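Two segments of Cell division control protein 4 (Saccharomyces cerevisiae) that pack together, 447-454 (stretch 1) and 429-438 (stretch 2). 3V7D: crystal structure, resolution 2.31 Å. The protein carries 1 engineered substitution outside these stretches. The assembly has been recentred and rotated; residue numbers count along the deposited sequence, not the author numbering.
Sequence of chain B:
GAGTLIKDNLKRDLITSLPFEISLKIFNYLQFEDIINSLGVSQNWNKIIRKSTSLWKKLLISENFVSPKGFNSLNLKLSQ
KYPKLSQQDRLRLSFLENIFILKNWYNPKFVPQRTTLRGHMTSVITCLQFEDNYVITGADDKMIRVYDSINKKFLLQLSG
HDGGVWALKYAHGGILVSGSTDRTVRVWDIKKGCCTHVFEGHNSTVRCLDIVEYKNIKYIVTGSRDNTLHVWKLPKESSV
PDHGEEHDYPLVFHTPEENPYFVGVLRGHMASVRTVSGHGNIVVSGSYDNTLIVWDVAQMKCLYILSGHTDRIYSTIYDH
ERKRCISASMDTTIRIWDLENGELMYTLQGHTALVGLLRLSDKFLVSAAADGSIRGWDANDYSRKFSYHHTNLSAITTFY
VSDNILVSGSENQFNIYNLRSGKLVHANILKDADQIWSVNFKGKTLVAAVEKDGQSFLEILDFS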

# COMPACT_ATOMS: atom_id res chain seq x y z
N VAL B 447 -5.59 11.63 11.04
CA VAL B 447 -5.39 12.93 11.68
C VAL B 447 -5.60 14.09 10.70
O VAL B 447 -5.27 13.99 9.52
CB VAL B 447 -4.00 13.07 12.36
CG1 VAL B 447 -3.82 11.97 13.40
CG2 VAL B 447 -2.87 13.03 11.33
N ALA B 448 -6.15 15.19 11.21
CA ALA B 448 -6.37 16.37 10.39
C ALA B 448 -6.18 17.67 11.16
O ALA B 448 -6.72 17.85 12.25
CB ALA B 448 -7.75 16.33 9.74
N ALA B 449 -5.39 18.57 10.57
CA ALA B 449 -5.24 19.92 11.08
C ALA B 449 -6.32 20.77 10.44
O ALA B 449 -6.38 20.89 9.21
CB ALA B 449 -3.87 20.46 10.73
N VAL B 450 -7.20 21.34 11.26
CA VAL B 450 -8.35 22.06 10.74
C VAL B 450 -8.48 23.45 11.32
O VAL B 450 -7.78 23.82 12.28
CB VAL B 450 -9.67 21.31 11.05
CG1 VAL B 450 -9.60 19.88 10.54
CG2 VAL B 450 -9.96 21.34 12.54
N GLU B 451 -9.37 24.23 10.72
CA GLU B 451 -9.74 25.53 11.23
C GLU B 451 -11.23 25.53 11.53
O GLU B 451 -12.03 25.01 10.74
CB GLU B 451 -9.42 26.63 10.22
CG GLU B 451 -9.93 28.01 10.64
CD GLU B 451 -9.77 29.06 9.55
OE1 GLU B 451 -8.70 29.12 8.92
OE2 GLU B 451 -10.73 29.83 9.33
N LYS B 452 -11.60 26.10 12.67
CA LYS B 452 -13.00 26.25 13.02
C LYS B 452 -13.21 27.53 13.81
O LYS B 452 -12.64 27.71 14.88
CB LYS B 452 -13.50 25.04 13.81
CG LYS B 452 -14.88 25.22 14.40
CD LYS B 452 -15.33 23.96 15.14
CE LYS B 452 -16.42 24.27 16.15
NZ LYS B 452 -17.61 24.93 15.54
N ASP B 453 -14.02 28.43 13.25
CA ASP B 453 -14.34 29.70 13.88
C ASP B 453 -13.11 30.50 14.27
O ASP B 453 -13.00 30.97 15.40
CB ASP B 453 -15.25 29.49 15.10
CG ASP B 453 -16.59 28.91 14.72
OD1 ASP B 453 -17.06 29.16 13.59
OD2 ASP B 453 -17.19 28.20 15.56
N GLY B 454 -12.17 30.65 13.34
CA GLY B 454 -11.01 31.50 13.54
C GLY B 454 -9.91 30.91 14.40
O GLY B 454 -9.03 31.63 14.86
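Stretch 2, residues 429-438: ILKDADQIWS

How does stretch 2 run relative to stretch 1? It begins as loop, makes a type I beta turn from Leu-430 to Ala-433, closed by Ala-433 N donating to Leu-430 O at 3.0 Å, and becomes a strand at Gln-435 that continues past Ser-438. This strand lies antiparallel to the strand beginning before Val-447, with an angle of 143° between their N-to-C directions and a closest axis approach of 4.6 Å. Ala-449 sits opposite Ser-438 (CA to CA 5.1 Å), Val-450 opposite Ile-436 (CA to CA 4.5 Å) and Glu-451 opposite Gln-435 (CA to CA 5.0 Å). The register slips by one residue between the first two pairs, a beta bulge that leaves Trp-437 as the extra residue.

Which backbone hydrogen bonds hold the strands together? At one end, Ala-449 N donates to Ser-438 O at 2.8 Å. At the bulge, Ala-449 O takes two donors: Trp-437 N at 2.7 Å and, weakly, Ser-438 N at 3.3 Å. Farther along, Glu-451 N donates to Gln-435 O at 3.0 Å, and Glu-451 O likewise receives two bonds, from Asp-434 N at 2.7 Å and Gln-435 N at 3.3 Å. The Ala-448 CA adds a CA-H...O contact to Ser-438 O at 3.1 Å.

Where do apolar side chains meet? Val-450 and Ile-436 share a face of the sheet, with Val-450 CG1 3.7 Å from Ile-436 CD1. The turn extends this patch: Val-450 CB lies 4.1 Å from Ala-433 CB, and Ala-448 CB lies 4.0 Å from Leu-430 CD1. The side chains of Ala-449, Glu-451, Gln-435 and Ser-438 occupy the other face. Trp-437 starts out sideways, but its end comes nearer to stretch 1, bringing CZ2 to 3.1 Å from Glu-451 OE1, which lies at the ring edge, near its plane.

What do the charged groups and water contribute? Asp-434 points toward stretch 1, and its OD2 accepts a nearly straight hydrogen bond from Asp-453 N at 2.9 Å, fastening the chain just beyond Lys-452. One water joins the two stretches, donating to Asp-434 OD2 at 2.6 Å and to Glu-451 OE2 at 2.8 Å while accepting from Gly-454 N at 2.8 Å. Lys-452 NZ forms a salt bridge with Asp-453 OD2 at 3.3 Å within stretch 1; Asp-432 OD2 stands 4.2 Å from Lys-452 NZ, beyond salt-bridge range.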

# COMPACT_ATOMS: atom_id res chain seq x y z
N ILE B 429 -18.01 13.70 8.95
CA ILE B 429 -17.27 13.41 10.18
C ILE B 429 -16.68 14.66 10.83
O ILE B 429 -16.73 14.82 12.05
CB ILE B 429 -16.18 12.33 9.96
CG1 ILE B 429 -16.84 11.01 9.54
CG2 ILE B 429 -15.39 12.12 11.22
CD1 ILE B 429 -15.90 9.85 9.45
N LEU B 430 -16.12 15.55 10.01
CA LEU B 430 -15.58 16.81 10.50
C LEU B 430 -16.41 17.98 9.96
O LEU B 430 -15.87 18.98 9.49
CB LEU B 430 -14.11 16.96 10.10
CG LEU B 430 -13.16 15.92 10.69
CD1 LEU B 430 -11.72 16.17 10.24
CD2 LEU B 430 -13.27 15.91 12.21
N LYS B 431 -17.72 17.83 10.04
CA LYS B 431 -18.67 18.80 9.52
C LYS B 431 -18.45 20.22 10.06
O LYS B 431 -18.62 21.20 9.34
CB LYS B 431 -20.11 18.34 9.81
CG LYS B 431 -21.21 19.24 9.25
CD LYS B 431 -22.58 18.62 9.52
CE LYS B 431 -23.71 19.59 9.22
NZ LYS B 431 -23.71 20.02 7.79
N ASP B 432 -18.07 20.32 11.33
CA ASP B 432 -17.93 21.63 11.97
C ASP B 432 -16.65 22.38 11.57
O ASP B 432 -16.48 23.55 11.89
CB ASP B 432 -18.04 21.52 13.50
CG ASP B 432 -16.89 20.74 14.12
OD1 ASP B 432 -16.24 19.95 13.39
OD2 ASP B 432 -16.64 20.90 15.33
N ALA B 433 -15.76 21.69 10.85
CA ALA B 433 -14.54 22.33 10.36
C ALA B 433 -14.87 23.33 9.24
O ALA B 433 -15.76 23.08 8.43
CB ALA B 433 -13.55 21.28 9.88
N ASP B 434 -14.15 24.45 9.22
CA ASP B 434 -14.32 25.45 8.16
C ASP B 434 -13.27 25.23 7.07
O ASP B 434 -13.54 25.43 5.88
CB ASP B 434 -14.19 26.87 8.71
CG ASP B 434 -15.33 27.25 9.63
OD1 ASP B 434 -16.48 26.85 9.35
OD2 ASP B 434 -15.08 27.95 10.63
N GLN B 435 -12.07 24.82 7.48
CA GLN B 435 -11.01 24.48 6.54
C GLN B 435 -10.30 23.22 7.00
O GLN B 435 -10.22 22.94 8.19
CB GLN B 435 -9.99 25.62 6.43
CG GLN B 435 -10.57 26.96 6.03
CD GLN B 435 -10.68 27.12 4.53
OE1 GLN B 435 -10.36 26.21 3.76
NE2 GLN B 435 -11.12 28.30 4.10
N ILE B 436 -9.80 22.45 6.04
CA ILE B 436 -8.95 21.31 6.34
C ILE B 436 -7.56 21.63 5.80
O ILE B 436 -7.36 21.65 4.59
CB ILE B 436 -9.45 20.02 5.68
CG1 ILE B 436 -10.96 19.87 5.88
CG2 ILE B 436 -8.68 18.81 6.22
CD1 ILE B 436 -11.37 19.68 7.32
N TRP B 437 -6.62 21.91 6.69
CA TRP B 437 -5.30 22.35 6.26
C TRP B 437 -4.41 21.18 5.87
O TRP B 437 -3.64 21.27 4.91
CB TRP B 437 -4.62 23.21 7.33
CG TRP B 437 -5.38 24.47 7.65
CD1 TRP B 437 -5.87 24.85 8.86
CD2 TRP B 437 -5.75 25.50 6.72
NE1 TRP B 437 -6.52 26.06 8.75
CE2 TRP B 437 -6.46 26.48 7.44
CE3 TRP B 437 -5.55 25.69 5.35
CZ2 TRP B 437 -6.97 27.63 6.85
CZ3 TRP B 437 -6.06 26.83 4.75
CH2 TRP B 437 -6.76 27.78 5.50
N SER B 438 -4.51 20.09 6.61
CA SER B 438 -3.66 18.94 6.34
C SER B 438 -4.31 17.66 6.85
O SER B 438 -4.86 17.64 7.95
CB SER B 438 -2.29 19.13 6.98
OG SER B 438 -1.40 18.09 6.60
O HOH W 1 -13.10 29.64 10.86